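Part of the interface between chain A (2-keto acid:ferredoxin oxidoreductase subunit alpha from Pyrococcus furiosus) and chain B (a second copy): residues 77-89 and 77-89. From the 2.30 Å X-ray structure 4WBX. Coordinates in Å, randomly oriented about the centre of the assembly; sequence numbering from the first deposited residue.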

ATOM      1  N   ILE A  77      -7.314  -5.419   6.658  1.00 49.20           N
ATOM      2  CA  ILE A  77      -7.096  -5.348   8.106  1.00 49.38           C
ATOM      3  C   ILE A  77      -7.495  -3.972   8.687  1.00 49.46           C
ATOM      4  O   ILE A  77      -8.142  -3.910   9.741  1.00 48.34           O
ATOM      5  CB  ILE A  77      -5.603  -5.696   8.452  1.00 48.81           C
ATOM      6  CG1 ILE A  77      -5.362  -5.679   9.955  1.00 42.58           C
ATOM      7  CG2 ILE A  77      -4.625  -4.792   7.712  1.00 47.64           C
ATOM      8  CD1 ILE A  77      -6.311  -6.571  10.686  1.00 44.36           C
ATOM      9  N   ALA A  78      -7.153  -2.879   8.001  1.00 46.45           N
ATOM     10  CA  ALA A  78      -7.548  -1.545   8.480  1.00 51.72           C
ATOM     11  C   ALA A  78      -9.068  -1.372   8.643  1.00 46.20           C
ATOM     12  O   ALA A  78      -9.518  -0.801   9.625  1.00 44.10           O
ATOM     13  CB  ALA A  78      -7.008  -0.480   7.570  1.00 49.93           C
ATOM     14  N   ALA A  79      -9.848  -1.873   7.688  1.00 46.27           N
ATOM     15  CA  ALA A  79     -11.311  -1.815   7.776  1.00 45.79           C
ATOM     16  C   ALA A  79     -11.849  -2.538   9.017  1.00 50.18           C
ATOM     17  O   ALA A  79     -12.785  -2.064   9.658  1.00 48.16           O
ATOM     18  CB  ALA A  79     -11.948  -2.400   6.511  1.00 44.73           C
ATOM     19  N   ALA A  80     -11.259  -3.690   9.348  1.00 52.47           N
ATOM     20  CA  ALA A  80     -11.652  -4.436  10.539  1.00 50.62           C
ATOM     21  C   ALA A  80     -11.245  -3.714  11.832  1.00 47.40           C
ATOM     22  O   ALA A  80     -12.048  -3.625  12.766  1.00 47.85           O
ATOM     23  CB  ALA A  80     -11.065  -5.871  10.504  1.00 49.92           C
ATOM     24  N   ILE A  81     -10.018  -3.201  11.905  1.00 46.65           N
ATOM     25  CA  ILE A  81      -9.646  -2.351  13.048  1.00 52.29           C
ATOM     26  C   ILE A  81     -10.655  -1.220  13.212  1.00 51.22           C
ATOM     27  O   ILE A  81     -11.106  -0.932  14.333  1.00 50.11           O
ATOM     28  CB  ILE A  81      -8.235  -1.751  12.919  1.00 48.98           C
ATOM     29  CG1 ILE A  81      -7.178  -2.848  13.108  1.00 47.02           C
ATOM     30  CG2 ILE A  81      -8.032  -0.661  13.963  1.00 45.37           C
ATOM     31  CD1 ILE A  81      -5.848  -2.551  12.447  1.00 44.28           C
ATOM     32  N   GLY A  82     -11.031  -0.615  12.084  1.00 47.14           N
ATOM     33  CA  GLY A  82     -12.059   0.411  12.056  1.00 49.21           C
ATOM     34  C   GLY A  82     -13.451  -0.064  12.466  1.00 49.99           C
ATOM     35  O   GLY A  82     -14.151   0.607  13.217  1.00 48.62           O
ATOM     36  N   ALA A  83     -13.883  -1.214  11.965  1.00 50.44           N
ATOM     37  CA  ALA A  83     -15.178  -1.717  12.397  1.00 52.52           C
ATOM     38  C   ALA A  83     -15.123  -2.048  13.889  1.00 54.84           C
ATOM     39  O   ALA A  83     -16.095  -1.847  14.617  1.00 55.75           O
ATOM     40  CB  ALA A  83     -15.581  -2.916  11.595  1.00 52.06           C
ATOM     41  N   SER A  84     -13.973  -2.529  14.348  1.00 51.67           N
ATOM     42  CA  SER A  84     -13.855  -2.930  15.743  1.00 58.64           C
ATOM     43  C   SER A  84     -14.060  -1.713  16.641  1.00 57.40           C
ATOM     44  O   SER A  84     -14.853  -1.751  17.588  1.00 57.29           O
ATOM     45  CB  SER A  84     -12.499  -3.588  16.015  1.00 52.21           C
ATOM     46  OG  SER A  84     -12.454  -4.121  17.317  1.00 45.87           O
ATOM     47  N   TRP A  85     -13.371  -0.627  16.305  1.00 54.85           N
ATOM     48  CA  TRP A  85     -13.490   0.627  17.045  1.00 56.05           C
ATOM     49  C   TRP A  85     -14.873   1.257  16.994  1.00 53.55           C
ATOM     50  O   TRP A  85     -15.279   1.883  17.959  1.00 61.02           O
ATOM     51  CB  TRP A  85     -12.438   1.626  16.565  1.00 53.61           C
ATOM     52  CG  TRP A  85     -11.179   1.327  17.255  1.00 52.05           C
ATOM     53  CD1 TRP A  85     -10.057   0.748  16.730  1.00 53.05           C
ATOM     54  CD2 TRP A  85     -10.935   1.489  18.644  1.00 55.59           C
ATOM     55  NE1 TRP A  85      -9.117   0.573  17.711  1.00 51.51           N
ATOM     56  CE2 TRP A  85      -9.636   1.028  18.897  1.00 55.46           C
ATOM     57  CE3 TRP A  85     -11.690   2.005  19.702  1.00 54.96           C
ATOM     58  CZ2 TRP A  85      -9.080   1.058  20.161  1.00 54.92           C
ATOM     59  CZ3 TRP A  85     -11.142   2.031  20.943  1.00 45.73           C
ATOM     60  CH2 TRP A  85      -9.852   1.557  21.169  1.00 53.95           C
ATOM     61  N   ALA A  86     -15.603   1.093  15.900  1.00 52.37           N
ATOM     62  CA  ALA A  86     -17.002   1.515  15.886  1.00 57.83           C
ATOM     63  C   ALA A  86     -17.933   0.492  16.578  1.00 62.45           C
ATOM     64  O   ALA A  86     -19.156   0.594  16.464  1.00 65.18           O
ATOM     65  CB  ALA A  86     -17.465   1.766  14.460  1.00 56.72           C
ATOM     66  N   GLY A  87     -17.356  -0.485  17.284  1.00 58.39           N
ATOM     67  CA  GLY A  87     -18.140  -1.411  18.082  1.00 58.51           C
ATOM     68  C   GLY A  87     -18.290  -2.863  17.626  1.00 61.92           C
ATOM     69  O   GLY A  87     -18.668  -3.711  18.432  1.00 62.74           O
ATOM     70  N   ALA A  88     -18.010  -3.166  16.360  1.00 55.66           N
ATOM     71  CA  ALA A  88     -18.193  -4.527  15.844  1.00 54.73           C
ATOM     72  C   ALA A  88     -17.124  -5.499  16.354  1.00 57.57           C
ATOM     73  O   ALA A  88     -16.008  -5.083  16.680  1.00 55.56           O
ATOM     74  CB  ALA A  88     -18.196  -4.522  14.303  1.00 53.77           C
ATOM     75  N   LYS A  89     -17.480  -6.786  16.442  1.00 57.56           N
ATOM     76  CA  LYS A  89     -16.503  -7.873  16.547  1.00 49.13           C
ATOM     77  C   LYS A  89     -16.042  -8.151  15.133  1.00 53.00           C
ATOM     78  O   LYS A  89     -16.892  -8.330  14.253  1.00 55.23           O
ATOM     79  CB  LYS A  89     -17.115  -9.136  17.136  1.00 54.73           C
ATOM     80  CG  LYS A  89     -17.081  -9.298  18.642  1.00 59.44           C
ATOM     81  CD  LYS A  89     -17.725 -10.626  19.034  1.00 58.47           C
ATOM     82  CE  LYS A  89     -18.290 -10.604  20.442  1.00 60.26           C
ATOM     83  NZ  LYS A  89     -17.390 -11.296  21.395  1.00 65.67           N
TER
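Chain B, residues 77-89: IAAAIGASWAGAK

Chain B repeats the conformation of chain A and lies on it across an exact two-fold axis, so every contact between unlike residues occurs twice. In each copy residues 77-85 are helical, continuing a helix that begins earlier in the chain, and Ala86(A) and Ala86(B) are the first residues to leave helical backbone angles. The two helices run in broadly the same direction, with 43° between their N-to-C directions (signed crossing angle -43°), and their axes approach to 6.6 Å. Such closeness is possible because the facing surfaces carry nothing larger than a methyl group. The register pairs like with like: the CA atoms of Ala79(A) and Ala79(B) are 3.9 Å apart, and those of Ala83(A) and Ala83(B) 4.2 Å.

At this distance backbone meets backbone. No conventional hydrogen bond joins the two stretches. Within each chain the backbone amides of residues 81-86 are hydrogen-bonded to carbonyl oxygens four residues earlier. Between the chains, CA-H...O contacts form. The CA of Ala79(B) lies 3.3 Å from the O of Ala78(A), with an angle of 132° at the hydrogen, and the CA of Gly82(B) lies 3.5 Å from the O of Ala79(A), at a straighter 155°; symmetry supplies the reciprocal pair. Glycine suits position 82 exactly: an ideal CB on Gly82(B) would point toward chain A and come within 2.1 Å of the O of Ala79(A), a clash. Nearby, the CB of Ala83(B) packs 3.5 Å from the O of Gly82(A).

The apolar contacts are made by alanine methyls, small enough to fill the narrow space without forcing the backbones apart. The CB atoms of Ala78(A) and Ala78(B) meet at 4.1 Å. Past the helix ends, Ala86(B) directs its CB toward chain A, 3.8 Å from the CB of Ala83(A) and 3.7 Å from the CB of Ala88(A), while the CB atoms of Ala86(A) and Ala86(B) stand 4.2 Å apart.

The turn that brings Ala88(B) back to this cluster passes through Gly87(B), whose phi of 109° and psi of -17° would jam a CB against the preceding carbonyl oxygen; here glycine answers to its own backbone rather than to the partner. In each chain the turn is held by a backbone hydrogen bond, as from Ala88(B) N to Ala83(B) O, 2.9 Å.

The rest of the helix surface turns elsewhere. The CA-to-CB bonds of Ile77(B), Ala80(B) and Ser84(B) point away, and the side chains of Ile81(B) and Trp85(B) start sideways but end leading away; chain A does the same.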

ATOM      1  N   ILE B  77      -8.498   5.539   4.928  1.00 49.20           N
ATOM      2  CA  ILE B  77      -9.814   5.476   4.284  1.00 49.38           C
ATOM      3  C   ILE B  77     -10.502   4.109   4.500  1.00 49.46           C
ATOM      4  O   ILE B  77     -11.702   4.061   4.799  1.00 48.34           O
ATOM      5  CB  ILE B  77      -9.690   5.812   2.754  1.00 48.81           C
ATOM      6  CG1 ILE B  77     -11.051   5.804   2.072  1.00 42.58           C
ATOM      7  CG2 ILE B  77      -8.699   4.893   2.051  1.00 47.64           C
ATOM      8  CD1 ILE B  77     -12.025   6.710   2.750  1.00 44.36           C
ATOM      9  N   ALA B  78      -9.755   3.007   4.388  1.00 46.45           N
ATOM     10  CA  ALA B  78     -10.344   1.681   4.630  1.00 51.72           C
ATOM     11  C   ALA B  78     -10.959   1.524   6.031  1.00 46.20           C
ATOM     12  O   ALA B  78     -12.037   0.965   6.168  1.00 44.10           O
ATOM     13  CB  ALA B  78      -9.324   0.603   4.398  1.00 49.93           C
ATOM     14  N   ALA B  79     -10.279   2.026   7.059  1.00 46.27           N
ATOM     15  CA  ALA B  79     -10.805   1.983   8.428  1.00 45.79           C
ATOM     16  C   ALA B  79     -12.143   2.721   8.562  1.00 50.18           C
ATOM     17  O   ALA B  79     -13.041   2.260   9.264  1.00 48.16           O
ATOM     18  CB  ALA B  79      -9.784   2.565   9.412  1.00 44.73           C
ATOM     19  N   ALA B  80     -12.269   3.869   7.891  1.00 52.47           N
ATOM     20  CA  ALA B  80     -13.515   4.627   7.901  1.00 50.62           C
ATOM     21  C   ALA B  80     -14.633   3.910   7.129  1.00 47.40           C
ATOM     22  O   ALA B  80     -15.766   3.836   7.614  1.00 47.85           O
ATOM     23  CB  ALA B  80     -13.291   6.056   7.342  1.00 49.92           C
ATOM     24  N   ILE B  81     -14.337   3.386   5.941  1.00 46.65           N
ATOM     25  CA  ILE B  81     -15.324   2.541   5.247  1.00 52.29           C
ATOM     26  C   ILE B  81     -15.796   1.420   6.169  1.00 51.22           C
ATOM     27  O   ILE B  81     -17.003   1.146   6.262  1.00 50.11           O
ATOM     28  CB  ILE B  81     -14.782   1.926   3.945  1.00 48.98           C
ATOM     29  CG1 ILE B  81     -14.633   3.013   2.873  1.00 47.02           C
ATOM     30  CG2 ILE B  81     -15.727   0.841   3.445  1.00 45.37           C
ATOM     31  CD1 ILE B  81     -13.605   2.699   1.806  1.00 44.28           C
ATOM     32  N   GLY B  82     -14.840   0.812   6.871  1.00 47.14           N
ATOM     33  CA  GLY B  82     -15.133  -0.205   7.867  1.00 49.21           C
ATOM     34  C   GLY B  82     -15.938   0.288   9.067  1.00 49.99           C
ATOM     35  O   GLY B  82     -16.872  -0.371   9.513  1.00 48.62           O
ATOM     36  N   ALA B  83     -15.580   1.438   9.622  1.00 50.44           N
ATOM     37  CA  ALA B  83     -16.376   1.957  10.723  1.00 52.52           C
ATOM     38  C   ALA B  83     -17.780   2.298  10.218  1.00 54.84           C
ATOM     39  O   ALA B  83     -18.768   2.112  10.927  1.00 55.75           O
ATOM     40  CB  ALA B  83     -15.721   3.154  11.340  1.00 52.06           C
ATOM     41  N   SER B  84     -17.866   2.771   8.980  1.00 51.67           N
ATOM     42  CA  SER B  84     -19.156   3.181   8.444  1.00 58.64           C
ATOM     43  C   SER B  84     -20.086   1.972   8.378  1.00 57.40           C
ATOM     44  O   SER B  84     -21.228   2.025   8.848  1.00 57.29           O
ATOM     45  CB  SER B  84     -19.000   3.828   7.064  1.00 52.21           C
ATOM     46  OG  SER B  84     -20.223   4.369   6.625  1.00 45.87           O
ATOM     47  N   TRP B  85     -19.569   0.877   7.830  1.00 54.85           N
ATOM     48  CA  TRP B  85     -20.323  -0.370   7.730  1.00 56.05           C
ATOM     49  C   TRP B  85     -20.697  -0.987   9.068  1.00 53.55           C
ATOM     50  O   TRP B  85     -21.746  -1.602   9.169  1.00 61.02           O
ATOM     51  CB  TRP B  85     -19.558  -1.383   6.879  1.00 53.61           C
ATOM     52  CG  TRP B  85     -19.833  -1.091   5.468  1.00 52.05           C
ATOM     53  CD1 TRP B  85     -18.990  -0.527   4.552  1.00 53.05           C
ATOM     54  CD2 TRP B  85     -21.085  -1.246   4.817  1.00 55.59           C
ATOM     55  NE1 TRP B  85     -19.639  -0.355   3.359  1.00 51.51           N
ATOM     56  CE2 TRP B  85     -20.931  -0.796   3.499  1.00 55.46           C
ATOM     57  CE3 TRP B  85     -22.328  -1.746   5.222  1.00 54.96           C
ATOM     58  CZ2 TRP B  85     -21.969  -0.822   2.588  1.00 54.92           C
ATOM     59  CZ3 TRP B  85     -23.345  -1.769   4.326  1.00 45.73           C
ATOM     60  CH2 TRP B  85     -23.167  -1.306   3.024  1.00 53.95           C
ATOM     61  N   ALA B  86     -19.873  -0.823  10.092  1.00 52.37           N
ATOM     62  CA  ALA B  86     -20.285  -1.232  11.434  1.00 57.83           C
ATOM     63  C   ALA B  86     -21.215  -0.195  12.105  1.00 62.45           C
ATOM     64  O   ALA B  86     -21.476  -0.285  13.306  1.00 65.18           O
ATOM     65  CB  ALA B  86     -19.067  -1.489  12.307  1.00 56.72           C
ATOM     66  N   GLY B  87     -21.704   0.782  11.336  1.00 58.39           N
ATOM     67  CA  GLY B  87     -22.692   1.721  11.835  1.00 58.51           C
ATOM     68  C   GLY B  87     -22.289   3.171  12.105  1.00 61.92           C
ATOM     69  O   GLY B  87     -23.163   4.029  12.217  1.00 62.74           O
ATOM     70  N   ALA B  88     -20.994   3.463  12.218  1.00 55.66           N
ATOM     71  CA  ALA B  88     -20.544   4.822  12.538  1.00 54.73           C
ATOM     72  C   ALA B  88     -20.699   5.787  11.358  1.00 57.57           C
ATOM     73  O   ALA B  88     -20.677   5.362  10.199  1.00 55.56           O
ATOM     74  CB  ALA B  88     -19.075   4.806  13.006  1.00 53.77           C
ATOM     75  N   LYS B  89     -20.877   7.078  11.662  1.00 57.56           N
ATOM     76  CA  LYS B  89     -20.671   8.155  10.691  1.00 49.13           C
ATOM     77  C   LYS B  89     -19.182   8.419  10.675  1.00 53.00           C
ATOM     78  O   LYS B  89     -18.597   8.599  11.749  1.00 55.23           O
ATOM     79  CB  LYS B  89     -21.405   9.429  11.087  1.00 54.73           C
ATOM     80  CG  LYS B  89     -22.829   9.601  10.600  1.00 59.44           C
ATOM     81  CD  LYS B  89     -23.384  10.938  11.087  1.00 58.47           C
ATOM     82  CE  LYS B  89     -24.897  10.932  11.201  1.00 60.26           C
ATOM     83  NZ  LYS B  89     -25.528  11.622  10.050  1.00 65.67           N
TER